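Local coordinates for protein endonuclease V (PDB 6OZE) that cleaves RNA near inosines left by adenosine deamination, acting as a metal-ion-dependent endoribonuclease, at residues A[185-190]-A[211-216]; A[24-29]-A[139-144]. The protein carries 4 engineered substitutions. One frame throughout, in Å; residues are numbered along the deposited sequence.

Contact 1: A[185-190]-A[211-216]; sequences LGMALR and AAVRLT
Ala212 O is gripped twice by Thr216, the residue whose methyl rests against Leu189: Thr216 N reaches Ala212 O at 3.0 Å and Thr216 OG1 at 2.9 Å, the two donors arriving from opposite faces of the carbonyl plane. The setting is the RNase H-like fold of endonuclease V, a mixed sheet flanked by helices, and here helix 209-218 packs along strand 184-189. The two short axes run in much the same direction, with a crossing angle of -28° and a closest approach of 9.4 Å. Thr216 divides its work. With OG1 anti to the carbonyl carbon (chi1 -58°), the hydroxyl turns back along the helix, while CG2 swings out to meet Leu189 CD2 at 3.8 Å. A glycine here has neither branch, and would probably leave Ala212 O with the backbone N-H as its donor from this residue and open a gap beside Leu189 CD2. Thr216 also leans on Leu199 and Ile201 of the neighbouring strand. Val213 spends its two methyls on different strand residues. Its CG2 is met at about a right angle by the bent chain of Met187, with Met187 CG 3.5 Å from Val213 CG2; Met187 is modelled in two conformers, so this touch is less certain. Leu189 forks against one face of the helix: CD2 also lies near Val213 O, and the leucine and valine side chains run past each other in opposite directions, Leu189 CD1 4.0 Å from Val213 CG1.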
loop_
_atom_site.group_PDB
_atom_site.type_symbol
_atom_site.label_atom_id
_atom_site.label_comp_id
_atom_site.label_asym_id
_atom_site.label_seq_id
_atom_site.Cartn_x
_atom_site.Cartn_y
_atom_site.Cartn_z
ATOM N N LEU A 185 -14.628 4.194 -2.753
ATOM C CA LEU A 185 -13.240 4.566 -2.513
ATOM C C LEU A 185 -12.356 3.366 -2.225
ATOM O O LEU A 185 -11.125 3.470 -2.346
ATOM C CB LEU A 185 -13.193 5.504 -1.308
ATOM C CG LEU A 185 -14.052 6.758 -1.452
ATOM C CD1 LEU A 185 -14.111 7.525 -0.141
ATOM C CD2 LEU A 185 -13.506 7.632 -2.559
ATOM N N GLY A 186 -12.946 2.247 -1.834
ATOM C CA GLY A 186 -12.166 1.071 -1.515
ATOM C C GLY A 186 -13.083 -0.043 -1.076
ATOM O O GLY A 186 -14.307 0.042 -1.219
ATOM N N MET A 187 -12.474 -1.103 -0.553
ATOM C CA MET A 187 -13.207 -2.258 -0.065
ATOM C C MET A 187 -12.631 -2.695 1.270
ATOM O O MET A 187 -11.415 -2.655 1.466
ATOM C CB MET A 187 -13.078 -3.428 -1.048
ATOM C CG MET A 187 -13.488 -3.098 -2.469
ATOM S SD MET A 187 -15.264 -3.195 -2.662
ATOM C CE MET A 187 -15.465 -4.785 -1.905
ATOM N N ALA A 188 -13.496 -3.125 2.179
ATOM C CA ALA A 188 -13.046 -3.801 3.382
ATOM C C ALA A 188 -12.979 -5.279 3.035
ATOM O O ALA A 188 -13.930 -5.825 2.462
ATOM C CB ALA A 188 -14.024 -3.572 4.538
ATOM N N LEU A 189 -11.870 -5.920 3.369
ATOM C CA LEU A 189 -11.637 -7.299 2.971
ATOM C C LEU A 189 -11.284 -8.119 4.194
ATOM O O LEU A 189 -10.367 -7.772 4.940
ATOM C CB LEU A 189 -10.454 -7.363 1.994
ATOM C CG LEU A 189 -9.876 -8.761 1.747
ATOM C CD1 LEU A 189 -10.883 -9.643 1.020
ATOM C CD2 LEU A 189 -8.552 -8.655 0.977
ATOM N N ARG A 190 -12.025 -9.202 4.415
ATOM C CA ARG A 190 -11.586 -10.187 5.393
ATOM C C ARG A 190 -10.495 -11.026 4.739
ATOM O O ARG A 190 -10.727 -11.720 3.748
ATOM C CB ARG A 190 -12.746 -11.053 5.875
ATOM C CG ARG A 190 -12.283 -12.081 6.894
ATOM C CD ARG A 190 -13.469 -12.607 7.689
ATOM N NE ARG A 190 -13.076 -13.560 8.720
ATOM C CZ ARG A 190 -13.844 -13.877 9.762
ATOM N NH1 ARG A 190 -15.031 -13.298 9.911
ATOM N NH2 ARG A 190 -13.426 -14.759 10.660
ATOM N N ALA A 211 -9.997 -6.186 -8.951
ATOM C CA ALA A 211 -8.800 -7.009 -9.101
ATOM C C ALA A 211 -7.842 -6.827 -7.932
ATOM O O ALA A 211 -7.207 -7.790 -7.485
ATOM C CB ALA A 211 -8.089 -6.677 -10.411
ATOM N N ALA A 212 -7.693 -5.592 -7.446
ATOM C CA ALA A 212 -6.824 -5.338 -6.306
ATOM C C ALA A 212 -7.267 -6.128 -5.084
ATOM O O ALA A 212 -6.433 -6.672 -4.354
ATOM C CB ALA A 212 -6.820 -3.841 -5.992
ATOM N N VAL A 213 -8.577 -6.195 -4.842
ATOM C CA VAL A 213 -9.073 -6.924 -3.681
ATOM C C VAL A 213 -8.807 -8.413 -3.840
ATOM O O VAL A 213 -8.404 -9.093 -2.888
ATOM C CB VAL A 213 -10.558 -6.598 -3.452
ATOM C CG1 VAL A 213 -11.169 -7.519 -2.392
ATOM C CG2 VAL A 213 -10.693 -5.158 -3.045
ATOM N N ARG A 214 -9.033 -8.942 -5.043
ATOM C CA ARG A 214 -8.772 -10.356 -5.282
ATOM C C ARG A 214 -7.289 -10.678 -5.142
ATOM O O ARG A 214 -6.928 -11.723 -4.587
ATOM C CB ARG A 214 -9.292 -10.756 -6.654
ATOM C CG ARG A 214 -10.801 -10.638 -6.765
ATOM C CD ARG A 214 -11.350 -11.503 -7.884
ATOM N NE ARG A 214 -10.569 -11.382 -9.112
ATOM C CZ ARG A 214 -9.693 -12.287 -9.534
ATOM N NH1 ARG A 214 -9.030 -12.085 -10.665
ATOM N NH2 ARG A 214 -9.481 -13.390 -8.824
ATOM N N LEU A 215 -6.417 -9.806 -5.649
ATOM C CA LEU A 215 -4.985 -10.045 -5.509
ATOM C C LEU A 215 -4.574 -10.031 -4.044
ATOM O O LEU A 215 -3.774 -10.866 -3.603
ATOM C CB LEU A 215 -4.191 -8.960 -6.252
ATOM C CG LEU A 215 -2.672 -9.048 -6.100
ATOM C CD1 LEU A 215 -2.166 -10.373 -6.643
ATOM C CD2 LEU A 215 -2.010 -7.865 -6.815
ATOM N N THR A 216 -5.098 -9.074 -3.274
ATOM C CA THR A 216 -4.755 -9.025 -1.855
ATOM C C THR A 216 -5.176 -10.311 -1.152
ATOM O O THR A 216 -4.425 -10.861 -0.335
ATOM C CB THR A 216 -5.418 -7.804 -1.218
ATOM O OG1 THR A 216 -4.967 -6.628 -1.903
ATOM C CG2 THR A 216 -4.998 -7.678 0.243
#

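Contact 2: A[24-29]-A[139-144]; sequences DTEAWQ and DLPCVG
Gln29 crosses Pro141 at about a right angle; Pro141 is the hub of the van der Waals contact, and Gln29 makes the nearest approach to it, with Gln29 NE2 3.8 Å from Pro141 CB and Pro141 CG a little further off. Glu26 adds a looser touch, its CG 4.5 Å from Pro141 CG, so the proline ring has the glutamine amide and the aliphatic part of the glutamate for neighbours. Trp28 comes almost as near as Glu26, and Gln29 CG lies 3.3 Å above one face of its indole, offset toward the rim.

Residues 139-144 lead from a helix into strand 142-146 of the RNase H-like sheet. Asp139, with positive phi, is the C-prime residue of a Schellman motif that ends the preceding helix, and Pro141 follows just before the strand begins. The 24-29 loop, which runs into a short 3-10 segment, settles on that junction.

Hydrogen bonds hold the loop in shape. Gln29 OE1 accepts from two successive backbone N-H groups: Thr25 N lies in its carbonyl plane at 2.8 Å, whereas Glu26 N, 2.9 Å from Gln29 OE1, sits 36° out of that plane. The chain of Gln29 is extended beyond CG (chi2 169°), which carries the amide across to both donors. The other amide atom is held as well: Gln29 NE2 donates to Arg206 O, fixing the rotation of the amide.

Glu26 carries a charge interaction out of the loop: its OE2 forms a salt bridge to Arg206 NH1 and also accepts from Thr25 OG1 at 2.8 Å, on the anti side of the carboxylate; the same arginine nitrogen bonds to Thr25 OG1.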
loop_
_atom_site.group_PDB
_atom_site.type_symbol
_atom_site.label_atom_id
_atom_site.label_comp_id
_atom_site.label_asym_id
_atom_site.label_seq_id
_atom_site.Cartn_x
_atom_site.Cartn_y
_atom_site.Cartn_z
ATOM N N ASP A 24 -7.593 -1.830 -14.972
ATOM C CA ASP A 24 -6.548 -2.813 -15.204
ATOM C C ASP A 24 -5.874 -2.536 -16.538
ATOM O O ASP A 24 -6.530 -2.195 -17.525
ATOM C CB ASP A 24 -7.162 -4.211 -15.205
ATOM C CG ASP A 24 -7.745 -4.576 -13.853
ATOM O OD1 ASP A 24 -7.048 -4.365 -12.840
ATOM O OD2 ASP A 24 -8.906 -5.045 -13.820
ATOM N N THR A 25 -4.550 -2.661 -16.559
ATOM C CA THR A 25 -3.783 -2.433 -17.771
ATOM C C THR A 25 -3.016 -3.654 -18.253
ATOM O O THR A 25 -2.472 -3.618 -19.363
ATOM C CB THR A 25 -2.806 -1.252 -17.588
ATOM O OG1 THR A 25 -1.886 -1.531 -16.527
ATOM C CG2 THR A 25 -3.564 0.030 -17.254
ATOM N N GLU A 26 -2.972 -4.737 -17.476
ATOM C CA GLU A 26 -2.191 -5.918 -17.818
ATOM C C GLU A 26 -3.107 -7.124 -17.943
ATOM O O GLU A 26 -4.088 -7.244 -17.202
ATOM C CB GLU A 26 -1.156 -6.210 -16.735
ATOM C CG GLU A 26 -0.385 -4.973 -16.281
ATOM C CD GLU A 26 0.308 -4.271 -17.431
ATOM O OE1 GLU A 26 0.937 -4.960 -18.266
ATOM O OE2 GLU A 26 0.205 -3.028 -17.515
ATOM N N ALA A 27 -2.774 -8.017 -18.881
ATOM C CA ALA A 27 -3.576 -9.218 -19.086
ATOM C C ALA A 27 -3.692 -10.040 -17.807
ATOM O O ALA A 27 -4.751 -10.616 -17.530
ATOM C CB ALA A 27 -2.985 -10.063 -20.213
ATOM N N TRP A 28 -2.619 -10.106 -17.011
ATOM C CA TRP A 28 -2.662 -10.954 -15.822
ATOM C C TRP A 28 -3.710 -10.480 -14.826
ATOM O O TRP A 28 -4.245 -11.286 -14.063
ATOM C CB TRP A 28 -1.285 -11.090 -15.163
ATOM C CG TRP A 28 -0.691 -9.819 -14.598
ATOM C CD1 TRP A 28 0.260 -9.035 -15.189
ATOM C CD2 TRP A 28 -0.985 -9.205 -13.330
ATOM N NE1 TRP A 28 0.572 -7.968 -14.375
ATOM C CE2 TRP A 28 -0.175 -8.048 -13.228
ATOM C CE3 TRP A 28 -1.849 -9.518 -12.273
ATOM C CZ2 TRP A 28 -0.218 -7.194 -12.122
ATOM C CZ3 TRP A 28 -1.888 -8.674 -11.169
ATOM C CH2 TRP A 28 -1.066 -7.524 -11.100
ATOM N N GLN A 29 -4.025 -9.183 -14.827
ATOM C CA GLN A 29 -4.993 -8.652 -13.876
ATOM C C GLN A 29 -6.413 -9.071 -14.207
ATOM O O GLN A 29 -7.277 -9.035 -13.325
ATOM C CB GLN A 29 -4.902 -7.124 -13.855
ATOM C CG GLN A 29 -3.563 -6.599 -13.376
ATOM C CD GLN A 29 -3.430 -5.118 -13.614
ATOM O OE1 GLN A 29 -3.753 -4.631 -14.698
ATOM N NE2 GLN A 29 -2.974 -4.381 -12.598
ATOM N N ASP A 139 5.319 4.216 -12.146
ATOM C CA ASP A 139 4.494 3.653 -13.224
ATOM C C ASP A 139 4.337 2.143 -13.081
ATOM O O ASP A 139 4.466 1.390 -14.044
ATOM C CB ASP A 139 4.999 4.029 -14.611
ATOM C CG ASP A 139 3.908 3.946 -15.661
ATOM O OD1 ASP A 139 2.715 4.108 -15.303
ATOM O OD2 ASP A 139 4.243 3.709 -16.837
ATOM N N LEU A 140 4.087 1.700 -11.859
ATOM C CA LEU A 140 3.818 0.299 -11.606
ATOM C C LEU A 140 2.404 0.148 -11.067
ATOM O O LEU A 140 1.913 1.020 -10.345
ATOM C CB LEU A 140 4.782 -0.268 -10.559
ATOM C CG LEU A 140 6.240 -0.496 -10.958
ATOM C CD1 LEU A 140 7.038 -0.919 -9.729
ATOM C CD2 LEU A 140 6.332 -1.544 -12.067
ATOM N N PRO A 141 1.723 -0.942 -11.404
ATOM C CA PRO A 141 0.481 -1.266 -10.705
ATOM C C PRO A 141 0.725 -1.285 -9.207
ATOM O O PRO A 141 1.699 -1.871 -8.719
ATOM C CB PRO A 141 0.144 -2.663 -11.235
ATOM C CG PRO A 141 0.751 -2.682 -12.619
ATOM C CD PRO A 141 2.056 -1.934 -12.444
ATOM N N CYS A 142 -0.126 -0.576 -8.464
ATOM C CA CYS A 142 0.033 -0.480 -7.020
ATOM C C CYS A 142 -1.324 -0.570 -6.347
ATOM O O CYS A 142 -2.306 -0.007 -6.838
ATOM C CB CYS A 142 0.670 0.848 -6.596
ATOM S SG CYS A 142 2.452 0.973 -6.817
ATOM N N VAL A 143 -1.349 -1.263 -5.211
ATOM C CA VAL A 143 -2.545 -1.449 -4.396
ATOM C C VAL A 143 -2.263 -0.890 -3.008
ATOM O O VAL A 143 -1.231 -1.214 -2.399
ATOM C CB VAL A 143 -2.883 -2.941 -4.288
ATOM C CG1 VAL A 143 -4.085 -3.156 -3.350
ATOM C CG2 VAL A 143 -3.141 -3.513 -5.668
ATOM N N GLY A 144 -3.186 -0.078 -2.500
ATOM C CA GLY A 144 -3.103 0.369 -1.124
ATOM C C GLY A 144 -3.733 -0.644 -0.189
ATOM O O GLY A 144 -4.900 -1.019 -0.363
#

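How the contacts relate
Both contacts reach the same sheet, with their centres about 13 Å apart, and helix 209-218 is what joins them. The helix that packs on strand 184-189 in contact 1 also touches contact 2: Ala212 CB meets Val143 CG2 at 3.7 Å, and Ala211 CB lies 3.5 Å from Asp24 OD1. Strand 199-205 runs between strands 142-146 and 184-189, so the helix spans all three. Arg206, just beyond the end of that middle strand, binds the 24-29 loop. No residue of these segments belongs to either sodium site; the side chains of Leu189 and Gln29 lie about 13 and 12 Å from a sodium ion.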